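Local coordinates for Trypsin/factor XIIA inhibitor (Zea mays, PDB 1BEA), which inhibits mammalian trypsin and, specifically, activated Hageman factor (factor XIIa), and belongs to the cereal trypsin/alpha-amylase inhibitor family, at residues Cys20-Tyr23 and Val24-Arg27. Sequence-based numbering, arbitrary orientation.
Sequences CRWY and VTSR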
# COMPACT_ATOMS: atom_id res chain seq x y z
N CYS A 20 3.68 -3.40 3.61
CA CYS A 20 3.94 -2.91 2.26
C CYS A 20 4.68 -1.63 2.38
O CYS A 20 5.56 -1.40 1.58
CB CYS A 20 2.65 -2.70 1.52
SG CYS A 20 1.84 -4.28 1.14
N ARG A 21 4.36 -0.83 3.41
CA ARG A 21 5.06 0.45 3.69
C ARG A 21 6.56 0.24 3.69
O ARG A 21 7.27 0.94 2.96
CB ARG A 21 4.69 1.02 5.07
CG ARG A 21 5.36 2.35 5.40
CD ARG A 21 4.82 2.98 6.69
NE ARG A 21 3.46 3.50 6.55
CZ ARG A 21 3.12 4.63 5.92
NH1 ARG A 21 4.04 5.40 5.32
NH2 ARG A 21 1.83 4.99 5.88
N TRP A 22 7.03 -0.74 4.49
CA TRP A 22 8.45 -1.13 4.67
C TRP A 22 9.08 -1.78 3.48
O TRP A 22 10.28 -1.65 3.26
CB TRP A 22 8.61 -2.12 5.84
CG TRP A 22 8.33 -1.53 7.15
CD1 TRP A 22 7.64 -2.12 8.17
CD2 TRP A 22 8.62 -0.20 7.57
NE1 TRP A 22 7.48 -1.22 9.20
CE2 TRP A 22 8.07 -0.03 8.86
CE3 TRP A 22 9.29 0.89 6.98
CZ2 TRP A 22 8.17 1.17 9.57
CZ3 TRP A 22 9.39 2.07 7.67
CH2 TRP A 22 8.83 2.21 8.96
N TYR A 23 8.28 -2.55 2.75
CA TYR A 23 8.78 -3.18 1.54
C TYR A 23 9.08 -2.04 0.54
O TYR A 23 10.10 -2.02 -0.12
CB TYR A 23 7.72 -4.14 1.00
CG TYR A 23 8.03 -4.71 -0.37
CD1 TYR A 23 9.34 -4.99 -0.75
CD2 TYR A 23 7.01 -5.00 -1.28
CE1 TYR A 23 9.63 -5.54 -1.98
CE2 TYR A 23 7.30 -5.55 -2.52
CZ TYR A 23 8.61 -5.83 -2.87
OH TYR A 23 8.93 -6.36 -4.11
N VAL A 24 8.19 -1.06 0.47
CA VAL A 24 8.36 0.06 -0.41
C VAL A 24 9.55 0.94 -0.03
O VAL A 24 10.26 1.40 -0.92
CB VAL A 24 7.11 0.94 -0.45
CG1 VAL A 24 7.42 2.27 -1.08
CG2 VAL A 24 6.03 0.24 -1.24
N THR A 25 9.76 1.20 1.26
CA THR A 25 10.90 2.06 1.66
C THR A 25 12.25 1.33 1.55
O THR A 25 13.33 1.96 1.41
CB THR A 25 10.75 2.59 3.10
OG1 THR A 25 10.62 1.51 4.02
CG2 THR A 25 9.59 3.47 3.20
N SER A 26 12.19 0.01 1.61
CA SER A 26 13.38 -0.78 1.52
C SER A 26 13.98 -0.49 0.18
O SER A 26 15.14 -0.09 0.09
CB SER A 26 13.03 -2.25 1.61
OG SER A 26 12.74 -2.59 2.94
N ARG A 27 13.15 -0.66 -0.85
CA ARG A 27 13.54 -0.44 -2.24
C ARG A 27 13.84 0.99 -2.67
O ARG A 27 14.88 1.28 -3.24
CB ARG A 27 12.50 -1.04 -3.17
CG ARG A 27 12.87 -0.88 -4.63
CD ARG A 27 12.25 -1.97 -5.47
NE ARG A 27 12.62 -1.97 -6.90
CZ ARG A 27 12.86 -0.90 -7.66
NH1 ARG A 27 12.81 0.34 -7.19
NH2 ARG A 27 13.14 -1.07 -8.95
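Ser26 folds back one helical turn onto Trp22 within helix 18-29. Its CB lies 3.3 Å from Trp22 O, and OG, turned beside its own backbone N (chi1 -76°), donates to that same oxygen over 2.7 Å. The backbone N of Ser26 also donates to Trp22 O, at 3.0 Å; one oxygen thus takes two hydrogen bonds, its donors coming from opposite faces of the carbonyl plane. Serine suits this place: its hydroxyl is short enough to bond within the turn.

Thr25 runs alongside Trp22, pointing the same way. Its OG1 sits between backbone N and carbonyl carbon (chi1 57°), which sets it at the indole edge, in the ring plane, 3.3 Å from Trp22 CE3. The hydroxyl is hydrogen-bonded to Ile31 O, while the methyl CG2 lies against the backbone of the previous turn, 3.4 Å from Arg21 O.

The N-H groups of Val24, Thr25, Ser26 and Arg27 bond to the carbonyls four residues earlier, the alpha-helical pattern; Val24 N to Cys20 O measures 2.9 Å, whereas Arg27 N to Tyr23 O is weak at 3.4 Å. The valine methyl CG2 packs beside Cys20 O, and its branched apolar side chain suits a buried face against Phe94 and Leu98. In this all-helical inhibitor of four helices, the disulfide Cys20-Cys44 joins helices 18-29 and 37-49. The chemistry implies a helical turn whose buried serine and threonine hydroxyls are satisfied by main-chain carbonyls, of Trp22 and Ile31 respectively.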